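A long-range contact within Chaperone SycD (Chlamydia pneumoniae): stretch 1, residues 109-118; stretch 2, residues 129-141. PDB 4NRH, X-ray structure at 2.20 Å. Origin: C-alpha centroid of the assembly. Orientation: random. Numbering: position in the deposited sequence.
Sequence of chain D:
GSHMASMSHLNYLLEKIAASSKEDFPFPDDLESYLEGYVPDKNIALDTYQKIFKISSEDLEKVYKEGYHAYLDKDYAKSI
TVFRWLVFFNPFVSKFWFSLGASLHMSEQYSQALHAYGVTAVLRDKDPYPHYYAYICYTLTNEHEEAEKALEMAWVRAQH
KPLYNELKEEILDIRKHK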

# COMPACT_ATOMS: atom_id res chain seq x y z
N GLN D 109 -25.79 5.33 9.10
CA GLN D 109 -24.53 6.00 9.40
C GLN D 109 -24.68 7.46 9.03
O GLN D 109 -24.13 7.93 8.03
CB GLN D 109 -23.37 5.35 8.65
CG GLN D 109 -23.29 3.84 8.80
CD GLN D 109 -22.00 3.26 8.25
OE1 GLN D 109 -20.95 3.89 8.32
NE2 GLN D 109 -22.08 2.06 7.69
N TYR D 110 -25.44 8.19 9.85
CA TYR D 110 -25.90 9.53 9.52
C TYR D 110 -24.79 10.57 9.49
O TYR D 110 -24.76 11.43 8.61
CB TYR D 110 -26.99 9.95 10.50
CG TYR D 110 -28.19 9.03 10.49
CD1 TYR D 110 -28.93 8.83 9.33
CD2 TYR D 110 -28.58 8.34 11.64
CE1 TYR D 110 -30.02 7.99 9.31
CE2 TYR D 110 -29.67 7.50 11.63
CZ TYR D 110 -30.39 7.32 10.46
OH TYR D 110 -31.48 6.48 10.45
N SER D 111 -23.88 10.50 10.46
CA SER D 111 -22.77 11.44 10.55
C SER D 111 -21.97 11.49 9.25
O SER D 111 -21.63 12.58 8.77
CB SER D 111 -21.84 11.06 11.71
OG SER D 111 -20.77 11.98 11.83
N GLN D 112 -21.68 10.33 8.69
CA GLN D 112 -20.94 10.24 7.43
C GLN D 112 -21.85 10.49 6.23
O GLN D 112 -21.40 10.98 5.20
CB GLN D 112 -20.25 8.89 7.32
CG GLN D 112 -19.12 8.71 8.31
CD GLN D 112 -18.32 7.44 8.09
OE1 GLN D 112 -18.75 6.55 7.35
NE2 GLN D 112 -17.17 7.35 8.73
N ALA D 113 -23.12 10.13 6.37
CA ALA D 113 -24.12 10.40 5.34
C ALA D 113 -24.27 11.91 5.15
O ALA D 113 -24.39 12.39 4.02
CB ALA D 113 -25.45 9.78 5.71
N LEU D 114 -24.27 12.64 6.26
CA LEU D 114 -24.36 14.10 6.24
C LEU D 114 -23.21 14.73 5.46
O LEU D 114 -23.42 15.64 4.66
CB LEU D 114 -24.38 14.64 7.67
CG LEU D 114 -25.72 14.55 8.40
CD1 LEU D 114 -25.52 14.72 9.90
CD2 LEU D 114 -26.67 15.61 7.87
N HIS D 115 -22.00 14.23 5.70
CA HIS D 115 -20.81 14.73 5.01
C HIS D 115 -20.90 14.54 3.50
O HIS D 115 -20.57 15.45 2.74
CB HIS D 115 -19.55 14.05 5.55
CG HIS D 115 -18.31 14.40 4.80
ND1 HIS D 115 -17.64 13.49 4.00
CD2 HIS D 115 -17.62 15.56 4.71
CE1 HIS D 115 -16.58 14.08 3.46
NE2 HIS D 115 -16.55 15.34 3.87
N ALA D 116 -21.36 13.36 3.09
CA ALA D 116 -21.48 13.05 1.67
C ALA D 116 -22.54 13.93 1.00
O ALA D 116 -22.34 14.40 -0.12
CB ALA D 116 -21.82 11.58 1.48
N TYR D 117 -23.65 14.14 1.69
CA TYR D 117 -24.70 15.04 1.21
C TYR D 117 -24.19 16.47 1.09
O TYR D 117 -24.51 17.17 0.13
CB TYR D 117 -25.91 15.00 2.15
CG TYR D 117 -26.74 13.74 2.05
CD1 TYR D 117 -26.85 13.04 0.86
CD2 TYR D 117 -27.41 13.24 3.16
CE1 TYR D 117 -27.62 11.89 0.77
CE2 TYR D 117 -28.18 12.09 3.08
CZ TYR D 117 -28.27 11.42 1.89
OH TYR D 117 -29.03 10.28 1.81
N GLY D 118 -23.39 16.89 2.06
CA GLY D 118 -22.82 18.23 2.07
C GLY D 118 -21.89 18.47 0.90
O GLY D 118 -21.90 19.55 0.31
N TYR D 129 -32.26 18.81 -3.28
CA TYR D 129 -32.37 17.49 -2.66
C TYR D 129 -31.23 17.08 -1.72
O TYR D 129 -31.49 16.44 -0.70
CB TYR D 129 -32.55 16.43 -3.75
CG TYR D 129 -33.97 16.32 -4.23
CD1 TYR D 129 -34.92 15.62 -3.49
CD2 TYR D 129 -34.38 16.92 -5.41
CE1 TYR D 129 -36.23 15.52 -3.92
CE2 TYR D 129 -35.69 16.83 -5.85
CZ TYR D 129 -36.61 16.12 -5.10
OH TYR D 129 -37.91 16.02 -5.53
N PRO D 130 -29.96 17.40 -2.05
CA PRO D 130 -28.92 17.07 -1.07
C PRO D 130 -29.16 17.75 0.28
O PRO D 130 -28.88 17.16 1.33
CB PRO D 130 -27.64 17.60 -1.72
CG PRO D 130 -27.92 17.56 -3.17
CD PRO D 130 -29.38 17.89 -3.31
N HIS D 131 -29.67 18.98 0.25
CA HIS D 131 -30.00 19.72 1.46
C HIS D 131 -31.19 19.11 2.20
O HIS D 131 -31.21 19.06 3.43
CB HIS D 131 -30.28 21.18 1.13
CG HIS D 131 -29.12 21.89 0.50
ND1 HIS D 131 -28.04 22.33 1.22
CD2 HIS D 131 -28.88 22.23 -0.79
CE1 HIS D 131 -27.17 22.91 0.40
NE2 HIS D 131 -27.66 22.86 -0.82
N TYR D 132 -32.19 18.66 1.44
CA TYR D 132 -33.38 18.04 2.03
C TYR D 132 -33.04 16.76 2.79
O TYR D 132 -33.56 16.52 3.88
CB TYR D 132 -34.42 17.75 0.95
CG TYR D 132 -35.61 16.96 1.47
CD1 TYR D 132 -36.56 17.56 2.29
CD2 TYR D 132 -35.78 15.62 1.13
CE1 TYR D 132 -37.64 16.84 2.77
CE2 TYR D 132 -36.86 14.90 1.60
CZ TYR D 132 -37.79 15.52 2.42
OH TYR D 132 -38.87 14.81 2.89
N TYR D 133 -32.19 15.93 2.20
CA TYR D 133 -31.78 14.69 2.84
C TYR D 133 -30.85 14.96 4.01
O TYR D 133 -30.75 14.15 4.94
CB TYR D 133 -31.12 13.75 1.82
CG TYR D 133 -32.12 13.09 0.90
CD1 TYR D 133 -33.02 12.15 1.39
CD2 TYR D 133 -32.17 13.41 -0.45
CE1 TYR D 133 -33.94 11.55 0.56
CE2 TYR D 133 -33.09 12.81 -1.29
CZ TYR D 133 -33.97 11.88 -0.78
OH TYR D 133 -34.89 11.28 -1.61
N ALA D 134 -30.16 16.10 3.97
CA ALA D 134 -29.39 16.55 5.12
C ALA D 134 -30.34 16.93 6.26
O ALA D 134 -30.07 16.64 7.42
CB ALA D 134 -28.51 17.74 4.74
N TYR D 135 -31.45 17.57 5.90
CA TYR D 135 -32.49 17.93 6.85
C TYR D 135 -33.04 16.69 7.55
O TYR D 135 -33.20 16.68 8.77
CB TYR D 135 -33.62 18.70 6.15
CG TYR D 135 -34.99 18.49 6.75
CD1 TYR D 135 -35.40 19.21 7.87
CD2 TYR D 135 -35.89 17.58 6.19
CE1 TYR D 135 -36.66 19.03 8.41
CE2 TYR D 135 -37.14 17.39 6.74
CZ TYR D 135 -37.52 18.12 7.85
OH TYR D 135 -38.77 17.93 8.39
N ILE D 136 -33.35 15.66 6.77
CA ILE D 136 -33.83 14.39 7.31
C ILE D 136 -32.84 13.80 8.31
O ILE D 136 -33.21 13.40 9.41
CB ILE D 136 -34.09 13.37 6.19
CG1 ILE D 136 -35.26 13.82 5.31
CG2 ILE D 136 -34.38 11.99 6.78
CD1 ILE D 136 -35.61 12.83 4.22
N CYS D 137 -31.56 13.77 7.93
CA CYS D 137 -30.52 13.20 8.78
C CYS D 137 -30.31 14.01 10.06
O CYS D 137 -30.16 13.44 11.14
CB CYS D 137 -29.21 13.09 8.00
SG CYS D 137 -29.18 11.76 6.78
N TYR D 138 -30.30 15.33 9.93
CA TYR D 138 -30.17 16.22 11.08
C TYR D 138 -31.35 16.03 12.04
O TYR D 138 -31.21 16.18 13.25
CB TYR D 138 -30.08 17.68 10.64
CG TYR D 138 -28.73 18.10 10.12
CD1 TYR D 138 -27.56 17.74 10.77
CD2 TYR D 138 -28.62 18.87 8.97
CE1 TYR D 138 -26.32 18.13 10.30
CE2 TYR D 138 -27.39 19.27 8.48
CZ TYR D 138 -26.24 18.89 9.15
OH TYR D 138 -25.02 19.29 8.67
N THR D 139 -32.51 15.71 11.47
CA THR D 139 -33.71 15.41 12.24
C THR D 139 -33.51 14.10 13.00
O THR D 139 -33.94 13.96 14.15
CB THR D 139 -34.95 15.31 11.34
OG1 THR D 139 -35.22 16.59 10.75
CG2 THR D 139 -36.17 14.86 12.13
N LEU D 140 -32.85 13.15 12.36
CA LEU D 140 -32.62 11.82 12.93
C LEU D 140 -31.66 11.84 14.12
O LEU D 140 -31.57 10.86 14.85
CB LEU D 140 -32.09 10.86 11.86
CG LEU D 140 -33.09 9.84 11.29
CD1 LEU D 140 -34.12 9.43 12.33
CD2 LEU D 140 -33.77 10.37 10.04
N THR D 141 -30.94 12.94 14.31
CA THR D 141 -30.03 13.04 15.45
C THR D 141 -30.76 13.62 16.65
O THR D 141 -30.25 13.64 17.76
CB THR D 141 -28.80 13.90 15.12
OG1 THR D 141 -29.21 15.26 14.89
CG2 THR D 141 -28.09 13.38 13.88

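This is an apolar packing of two nearly antiparallel helices, held by interlocking side chains and CH-pi contacts, with no hydrogen bond passing between the stretches. The axes of helix 110-118 and helix 129-140 approach to 9.0 Å, and their N-to-C directions differ by 163°. The register runs accordingly in opposite senses: the CA atoms of Tyr110 and Cys137 lie 5.9 Å apart, those of Leu114 and Ala134 5.7 Å, and those of Tyr117 and Pro130 5.2 Å.

Two reciprocal knobs define the interlock. Cys137, its CA-to-CB bond pointing toward the partner helix, sits among Tyr110, Ala113, Leu114 and Tyr117; its SG lies 3.9 Å from Tyr110 CD1 and 3.8 Å from Tyr117 CE2. The sulfur is 87° off the normal of the Tyr117 ring, so it meets that ring at the edge. Tyr117 in turn fits among Pro130, Tyr133, Ala134 and Cys137. One face of its ring receives Tyr133 CB, which is 3.8 Å from the centroid and 20° off the normal. The two aromatic rings themselves barely overlap: their planes are inclined by 29°, but their centroids are 5.9 Å apart, so the close approach is made by the CB rather than by ring stacking. Tyr117 OH is hydrogen-bonded elsewhere in the structure, which lets a buried tyrosine keep its polar end satisfied.

Leu114 reaches across although its CA-to-CB bond points sideways. Its CD2 lies 3.6 Å from Cys137 CB and 4.2 Å from Ala134 CB, and stands 3.5 Å from the centroid of the Tyr138 ring, only 11° off the normal. At the start of the first helix, Leu140 covers a face of Tyr110, with Leu140 CB 4.1 Å from the ring centroid and 9° off the normal. Together the two stretches bury 536 Å².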